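Beta-N-acetylhexosaminidase (Bacteroides fragilis, PDB 4PYS) probably hydrolyses terminal, non-reducing N-acetylhexosamine residues from glycans and glycoconjugates, as a family 20 glycoside hydrolase. Local coordinates at residues V356-R364 with Y379-Y390. Residues are numbered along the deposited sequence; the frame is centred on the assembly and turned at random.
Sequences VVIQWWNWR and YPVICGTNYYTY. With FMT (formic acid), chain I; FMT (formic acid), chain J; FMT (formic acid), chain H.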
ATOM      1  N   VAL A 356      12.412  13.507  -4.033  1.00 33.20           N
ATOM      2  CA  VAL A 356      11.527  13.450  -2.868  1.00 32.98           C
ATOM      3  C   VAL A 356      10.046  13.424  -3.255  1.00 34.12           C
ATOM      4  O   VAL A 356       9.615  14.167  -4.134  1.00 36.35           O
ATOM      5  CB  VAL A 356      11.814  14.628  -1.907  1.00 37.00           C
ATOM      6  CG1 VAL A 356      10.702  14.786  -0.881  1.00 41.43           C
ATOM      7  CG2 VAL A 356      13.157  14.426  -1.213  1.00 40.17           C
ATOM      8  N   VAL A 357       9.283  12.550  -2.597  1.00 26.95           N
ATOM      9  CA  VAL A 357       7.830  12.470  -2.746  1.00 26.37           C
ATOM     10  C   VAL A 357       7.231  12.707  -1.360  1.00 26.53           C
ATOM     11  O   VAL A 357       7.792  12.253  -0.354  1.00 28.98           O
ATOM     12  CB  VAL A 357       7.409  11.084  -3.285  1.00 30.75           C
ATOM     13  CG1 VAL A 357       5.885  10.939  -3.335  1.00 25.97           C
ATOM     14  CG2 VAL A 357       8.022  10.853  -4.664  1.00 33.29           C
ATOM     15  N   ILE A 358       6.119  13.434  -1.306  1.00 26.35           N
ATOM     16  CA  ILE A 358       5.470  13.780  -0.040  1.00 25.73           C
ATOM     17  C   ILE A 358       4.158  13.018   0.159  1.00 26.44           C
ATOM     18  O   ILE A 358       3.282  13.043  -0.707  1.00 26.41           O
ATOM     19  CB  ILE A 358       5.174  15.299   0.024  1.00 28.57           C
ATOM     20  CG1 ILE A 358       6.480  16.105  -0.047  1.00 27.94           C
ATOM     21  CG2 ILE A 358       4.396  15.638   1.284  1.00 32.03           C
ATOM     22  CD1 ILE A 358       7.471  15.802   1.068  1.00 30.47           C
ATOM     23  N   GLN A 359       4.012  12.349   1.299  1.00 21.90           N
ATOM     24  CA  GLN A 359       2.764  11.659   1.597  1.00 20.72           C
ATOM     25  C   GLN A 359       1.944  12.527   2.540  1.00 28.64           C
ATOM     26  O   GLN A 359       2.298  12.712   3.705  1.00 25.27           O
ATOM     27  CB  GLN A 359       3.008  10.272   2.194  1.00 21.92           C
ATOM     28  CG  GLN A 359       1.720   9.466   2.350  1.00 20.72           C
ATOM     29  CD  GLN A 359       1.964   7.965   2.391  1.00 24.90           C
ATOM     30  OE1 GLN A 359       3.099   7.511   2.532  1.00 23.03           O
ATOM     31  NE2 GLN A 359       0.892   7.193   2.274  1.00 26.86           N
ATOM     32  N   TRP A 360       0.872  13.092   1.995  1.00 24.38           N
ATOM     33  CA  TRP A 360       0.024  14.061   2.683  1.00 26.94           C
ATOM     34  C   TRP A 360      -0.966  13.304   3.557  1.00 23.36           C
ATOM     35  O   TRP A 360      -1.727  12.478   3.049  1.00 21.71           O
ATOM     36  CB  TRP A 360      -0.699  14.890   1.618  1.00 26.76           C
ATOM     37  CG  TRP A 360      -1.809  15.783   2.091  1.00 24.58           C
ATOM     38  CD1 TRP A 360      -1.866  16.514   3.246  1.00 30.27           C
ATOM     39  CD2 TRP A 360      -3.032  16.032   1.396  1.00 20.95           C
ATOM     40  NE1 TRP A 360      -3.065  17.205   3.304  1.00 26.97           N
ATOM     41  CE2 TRP A 360      -3.793  16.923   2.179  1.00 27.18           C
ATOM     42  CE3 TRP A 360      -3.559  15.581   0.181  1.00 27.56           C
ATOM     43  CZ2 TRP A 360      -5.061  17.373   1.783  1.00 25.15           C
ATOM     44  CZ3 TRP A 360      -4.820  16.029  -0.209  1.00 27.87           C
ATOM     45  CH2 TRP A 360      -5.552  16.914   0.591  1.00 28.79           C
ATOM     46  N   TRP A 361      -0.953  13.559   4.865  1.00 23.07           N
ATOM     47  CA  TRP A 361      -1.737  12.708   5.774  1.00 19.92           C
ATOM     48  C   TRP A 361      -2.568  13.418   6.852  1.00 23.10           C
ATOM     49  O   TRP A 361      -3.643  12.935   7.210  1.00 25.47           O
ATOM     50  CB  TRP A 361      -0.838  11.665   6.451  1.00 21.02           C
ATOM     51  CG  TRP A 361       0.018  12.242   7.544  1.00 22.81           C
ATOM     52  CD1 TRP A 361       1.277  12.758   7.415  1.00 23.19           C
ATOM     53  CD2 TRP A 361      -0.313  12.330   8.941  1.00 24.95           C
ATOM     54  NE1 TRP A 361       1.744  13.176   8.647  1.00 27.33           N
ATOM     55  CE2 TRP A 361       0.786  12.921   9.596  1.00 25.54           C
ATOM     56  CE3 TRP A 361      -1.434  11.966   9.697  1.00 28.11           C
ATOM     57  CZ2 TRP A 361       0.793  13.163  10.980  1.00 31.58           C
ATOM     58  CZ3 TRP A 361      -1.426  12.210  11.066  1.00 30.39           C
ATOM     59  CH2 TRP A 361      -0.322  12.799  11.692  1.00 32.61           C
ATOM     60  N   ASN A 362      -2.081  14.527   7.402  1.00 24.95           N
ATOM     61  CA  ASN A 362      -2.776  15.088   8.563  1.00 24.57           C
ATOM     62  C   ASN A 362      -3.814  16.159   8.224  1.00 29.31           C
ATOM     63  O   ASN A 362      -3.631  17.333   8.538  1.00 30.14           O
ATOM     64  CB  ASN A 362      -1.790  15.601   9.622  1.00 30.68           C
ATOM     65  CG  ASN A 362      -2.440  15.774  10.980  1.00 33.02           C
ATOM     66  OD1 ASN A 362      -3.655  15.619  11.123  1.00 31.77           O
ATOM     67  ND2 ASN A 362      -1.635  16.098  11.986  1.00 35.38           N
ATOM     68  N   TRP A 363      -4.907  15.736   7.592  1.00 26.77           N
ATOM     69  CA  TRP A 363      -6.027  16.631   7.302  1.00 25.87           C
ATOM     70  C   TRP A 363      -6.633  17.174   8.590  1.00 28.78           C
ATOM     71  O   TRP A 363      -6.875  18.381   8.717  1.00 31.96           O
ATOM     72  CB  TRP A 363      -7.104  15.884   6.513  1.00 24.10           C
ATOM     73  CG  TRP A 363      -8.349  16.702   6.311  1.00 27.35           C
ATOM     74  CD1 TRP A 363      -9.474  16.698   7.088  1.00 29.05           C
ATOM     75  CD2 TRP A 363      -8.589  17.648   5.264  1.00 29.20           C
ATOM     76  NE1 TRP A 363     -10.400  17.585   6.585  1.00 33.56           N
ATOM     77  CE2 TRP A 363      -9.879  18.179   5.465  1.00 31.60           C
ATOM     78  CE3 TRP A 363      -7.839  18.096   4.175  1.00 31.41           C
ATOM     79  CZ2 TRP A 363     -10.434  19.136   4.612  1.00 34.11           C
ATOM     80  CZ3 TRP A 363      -8.395  19.041   3.326  1.00 35.25           C
ATOM     81  CH2 TRP A 363      -9.678  19.551   3.549  1.00 36.65           C
ATOM     82  N   ARG A 364      -6.873  16.279   9.544  1.00 28.83           N
ATOM     83  CA  ARG A 364      -7.550  16.654  10.788  1.00 35.38           C
ATOM     84  C   ARG A 364      -6.817  17.768  11.524  1.00 41.06           C
ATOM     85  O   ARG A 364      -7.437  18.720  12.008  1.00 39.71           O
ATOM     86  CB  ARG A 364      -7.747  15.428  11.689  1.00 33.64           C
ATOM     87  CG  ARG A 364      -8.725  15.665  12.825  1.00 46.69           C
ATOM     88  CD  ARG A 364      -9.106  14.373  13.518  1.00 41.13           C
ATOM     89  NE  ARG A 364      -8.105  13.966  14.492  1.00 51.08           N
ATOM     90  CZ  ARG A 364      -8.085  14.375  15.755  1.00 52.21           C
ATOM     91  NH1 ARG A 364      -9.012  15.214  16.200  1.00 52.43           N
ATOM     92  NH2 ARG A 364      -7.136  13.949  16.575  1.00 54.79           N
ATOM     93  N   TYR A 379       7.260  19.165  -5.269  1.00 39.74           N
ATOM     94  CA  TYR A 379       7.355  17.774  -4.826  1.00 35.44           C
ATOM     95  C   TYR A 379       6.090  17.030  -5.234  1.00 33.10           C
ATOM     96  O   TYR A 379       4.986  17.510  -4.979  1.00 34.85           O
ATOM     97  CB  TYR A 379       7.462  17.673  -3.296  1.00 37.78           C
ATOM     98  CG  TYR A 379       8.619  18.410  -2.639  1.00 39.48           C
ATOM     99  CD1 TYR A 379       9.860  18.506  -3.252  1.00 45.35           C
ATOM    100  CD2 TYR A 379       8.464  18.984  -1.378  1.00 44.80           C
ATOM    101  CE1 TYR A 379      10.915  19.175  -2.635  1.00 51.32           C
ATOM    102  CE2 TYR A 379       9.506  19.651  -0.755  1.00 50.68           C
ATOM    103  CZ  TYR A 379      10.729  19.748  -1.388  1.00 53.98           C
ATOM    104  OH  TYR A 379      11.773  20.411  -0.772  1.00 61.95           O
ATOM    105  N   PRO A 380       6.239  15.841  -5.842  1.00 29.82           N
ATOM    106  CA  PRO A 380       5.066  14.982  -6.081  1.00 29.34           C
ATOM    107  C   PRO A 380       4.409  14.574  -4.767  1.00 30.80           C
ATOM    108  O   PRO A 380       5.095  14.499  -3.743  1.00 29.81           O
ATOM    109  CB  PRO A 380       5.664  13.744  -6.759  1.00 30.74           C
ATOM    110  CG  PRO A 380       6.981  14.190  -7.306  1.00 36.10           C
ATOM    111  CD  PRO A 380       7.480  15.252  -6.371  1.00 34.67           C
ATOM    112  N   VAL A 381       3.110  14.289  -4.808  1.00 25.28           N
ATOM    113  CA  VAL A 381       2.314  14.059  -3.602  1.00 24.46           C
ATOM    114  C   VAL A 381       1.490  12.792  -3.702  1.00 26.13           C
ATOM    115  O   VAL A 381       0.871  12.527  -4.740  1.00 23.96           O
ATOM    116  CB  VAL A 381       1.304  15.214  -3.388  1.00 24.90           C
ATOM    117  CG1 VAL A 381       0.338  14.904  -2.240  1.00 28.12           C
ATOM    118  CG2 VAL A 381       2.013  16.496  -3.125  1.00 29.23           C
ATOM    119  N   ILE A 382       1.467  12.021  -2.614  1.00 21.54           N
ATOM    120  CA  ILE A 382       0.511  10.930  -2.450  1.00 18.96           C
ATOM    121  C   ILE A 382      -0.553  11.388  -1.457  1.00 23.91           C
ATOM    122  O   ILE A 382      -0.216  11.874  -0.369  1.00 21.37           O
ATOM    123  CB  ILE A 382       1.208   9.672  -1.891  1.00 18.70           C
ATOM    124  CG1 ILE A 382       2.216   9.139  -2.911  1.00 21.44           C
ATOM    125  CG2 ILE A 382       0.166   8.587  -1.523  1.00 19.31           C
ATOM    126  CD1 ILE A 382       3.330   8.300  -2.276  1.00 23.19           C
ATOM    127  N   CYS A 383      -1.828  11.271  -1.836  1.00 19.87           N
ATOM    128  CA  CYS A 383      -2.915  11.742  -0.980  1.00 19.39           C
ATOM    129  C   CYS A 383      -3.363  10.634  -0.047  1.00 19.48           C
ATOM    130  O   CYS A 383      -4.038   9.694  -0.472  1.00 20.23           O
ATOM    131  CB  CYS A 383      -4.108  12.229  -1.825  1.00 17.93           C
ATOM    132  SG  CYS A 383      -3.702  13.548  -2.973  1.00 25.55           S
ATOM    133  N   GLY A 384      -2.993  10.745   1.231  1.00 21.20           N
ATOM    134  CA  GLY A 384      -3.315   9.712   2.202  1.00 20.57           C
ATOM    135  C   GLY A 384      -3.818  10.293   3.507  1.00 21.33           C
ATOM    136  O   GLY A 384      -3.321   9.955   4.582  1.00 21.05           O
ATOM    137  N   THR A 385      -4.825  11.154   3.414  1.00 19.87           N
ATOM    138  CA  THR A 385      -5.280  11.907   4.582  1.00 20.51           C
ATOM    139  C   THR A 385      -6.024  11.038   5.584  1.00 21.98           C
ATOM    140  O   THR A 385      -6.781  10.130   5.202  1.00 20.09           O
ATOM    141  CB  THR A 385      -6.147  13.111   4.165  1.00 22.79           C
ATOM    142  OG1 THR A 385      -7.189  12.670   3.289  1.00 20.94           O
ATOM    143  CG2 THR A 385      -5.302  14.125   3.427  1.00 21.53           C
ATOM    144  N   ASN A 386      -5.801  11.310   6.870  1.00 19.81           N
ATOM    145  CA  ASN A 386      -6.434  10.527   7.919  1.00 22.52           C
ATOM    146  C   ASN A 386      -7.952  10.500   7.797  1.00 21.14           C
ATOM    147  O   ASN A 386      -8.553   9.421   7.809  1.00 20.88           O
ATOM    148  CB  ASN A 386      -5.953  10.928   9.335  1.00 21.67           C
ATOM    149  CG  ASN A 386      -5.837  12.439   9.546  1.00 25.82           C
ATOM    150  OD1 ASN A 386      -6.416  13.253   8.824  1.00 25.04           O
ATOM    151  ND2 ASN A 386      -5.084  12.816  10.582  1.00 24.50           N
ATOM    152  N   TYR A 387      -8.567  11.672   7.662  1.00 21.74           N
ATOM    153  CA  TYR A 387      -9.912  11.741   7.081  1.00 20.38           C
ATOM    154  C   TYR A 387      -9.714  11.664   5.564  1.00 18.03           C
ATOM    155  O   TYR A 387      -9.121  12.589   5.002  1.00 20.19           O
ATOM    156  CB  TYR A 387     -10.545  13.108   7.362  1.00 18.55           C
ATOM    157  CG  TYR A 387     -10.999  13.374   8.783  1.00 21.00           C
ATOM    158  CD1 TYR A 387     -10.810  12.441   9.797  1.00 22.93           C
ATOM    159  CD2 TYR A 387     -11.639  14.567   9.095  1.00 26.37           C
ATOM    160  CE1 TYR A 387     -11.241  12.707  11.102  1.00 29.14           C
ATOM    161  CE2 TYR A 387     -12.068  14.837  10.379  1.00 30.44           C
ATOM    162  CZ  TYR A 387     -11.869  13.908  11.376  1.00 34.48           C
ATOM    163  OH  TYR A 387     -12.305  14.198  12.652  1.00 34.01           O
ATOM    164  N   TYR A 388     -10.170  10.611   4.876  1.00 17.87           N
ATOM    165  CA  TYR A 388     -10.799   9.422   5.449  1.00 16.32           C
ATOM    166  C   TYR A 388     -10.179   8.174   4.835  1.00 20.03           C
ATOM    167  O   TYR A 388     -10.881   7.301   4.290  1.00 17.52           O
ATOM    168  CB  TYR A 388     -12.299   9.429   5.136  1.00 19.84           C
ATOM    169  CG  TYR A 388     -13.037  10.547   5.832  1.00 17.12           C
ATOM    170  CD1 TYR A 388     -13.162  10.560   7.218  1.00 19.84           C
ATOM    171  CD2 TYR A 388     -13.636  11.580   5.112  1.00 23.66           C
ATOM    172  CE1 TYR A 388     -13.834  11.574   7.869  1.00 22.79           C
ATOM    173  CE2 TYR A 388     -14.318  12.598   5.763  1.00 24.63           C
ATOM    174  CZ  TYR A 388     -14.418  12.586   7.141  1.00 24.50           C
ATOM    175  OH  TYR A 388     -15.093  13.596   7.805  1.00 24.32           O
ATOM    176  N   THR A 389      -8.853   8.086   4.915  1.00 19.88           N
ATOM    177  CA  THR A 389      -8.152   6.919   4.405  1.00 17.30           C
ATOM    178  C   THR A 389      -7.523   6.085   5.509  1.00 18.19           C
ATOM    179  O   THR A 389      -6.953   5.029   5.221  1.00 17.72           O
ATOM    180  CB  THR A 389      -7.042   7.285   3.377  1.00 19.21           C
ATOM    181  OG1 THR A 389      -5.880   7.804   4.055  1.00 20.15           O
ATOM    182  CG2 THR A 389      -7.556   8.301   2.349  1.00 20.22           C
ATOM    183  N   TYR A 390      -7.602   6.550   6.763  1.00 19.28           N
ATOM    184  CA  TYR A 390      -7.063   5.781   7.888  1.00 20.79           C
ATOM    185  C   TYR A 390      -8.087   4.782   8.412  1.00 21.35           C
ATOM    186  O   TYR A 390      -8.926   5.108   9.257  1.00 20.78           O
ATOM    187  CB  TYR A 390      -6.591   6.692   9.024  1.00 20.14           C
ATOM    188  CG  TYR A 390      -5.202   7.257   8.793  1.00 19.21           C
ATOM    189  CD1 TYR A 390      -4.652   7.321   7.512  1.00 22.22           C
ATOM    190  CD2 TYR A 390      -4.436   7.711   9.862  1.00 24.09           C
ATOM    191  CE1 TYR A 390      -3.357   7.841   7.307  1.00 25.08           C
ATOM    192  CE2 TYR A 390      -3.161   8.223   9.668  1.00 26.04           C
ATOM    193  CZ  TYR A 390      -2.630   8.287   8.398  1.00 26.72           C
ATOM    194  OH  TYR A 390      -1.342   8.792   8.240  1.00 25.91           O
TER
HETATM  195  C   FMT I 607       0.522  16.330   6.188  1.00 21.57           C
HETATM  196  O1  FMT I 607       0.119  16.409   7.338  1.00 35.45           O
HETATM  197  O2  FMT I 607       1.213  15.409   5.772  1.00 36.51           O
HETATM  198  C   FMT J 608     -15.979  13.019  10.637  1.00 53.80           C
HETATM  199  O1  FMT J 608     -15.196  13.961  10.548  1.00 47.73           O
HETATM  200  O2  FMT J 608     -16.141  12.356  11.664  1.00 66.92           O
HETATM  201  C   FMT H 606      -4.165  10.165  12.962  1.00 22.64           C
HETATM  202  O1  FMT H 606      -4.509  11.323  12.735  1.00 33.69           O
HETATM  203  O2  FMT H 606      -4.487   9.545  13.981  1.00 34.03           O
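Asn-386 meets Trp-361 and Arg-364 where the loop after strand 356-360 reaches the start of helix 386-389. Its backbone N donates to Trp-361 O (2.7 Å), and its OD1 accepts from Arg-364 N at 3.1 Å, in the carbonyl plane on a lone pair, and from its own neighbour Tyr-387 N. ND2 reaches Asn-362 OD1 (3.2 Å) from above that carbonyl plane, the two amides standing nearly perpendicular, and also donates to a formic acid, probably from the crystallisation liquor; another such molecule takes Trp-361 N and Asn-362 N. Asn-362, the N-cap residue, accepts Gly-365 N at OD1, so both asparagine carbonyls receive first-turn N-H groups of helix 363-366. An amide, donor and acceptor at once, suits both places.

Upstream, strands 356-360 and 381-383 pair in parallel: Ile-358 N donates to Pro-380 O, Ile-382 N to Ile-358 O, Trp-360 N to Ile-382 O and Gly-384 N to Trp-360 O. Proline, lacking N-H, fits as acceptor alone. The buried Gln-359 amide bonds His-287 and Ser-432. Thr-385 sets CG2 on the Trp-360 six-membered ring (CH-pi, 3.5 Å from the centroid) while OG1 donates to Tyr-387 O; the small Cys-383 SG fits at the ring edge, and NE1 donates to Arg-367 O.

A beta-alpha-beta crossover through helix 369-376 joins these TIM-barrel strands. Asn-386, buried with both amide ends bonded, is consistent with loops held in set positions at the strands' C-terminal ends, where TIM-barrel enzymes carry their active site.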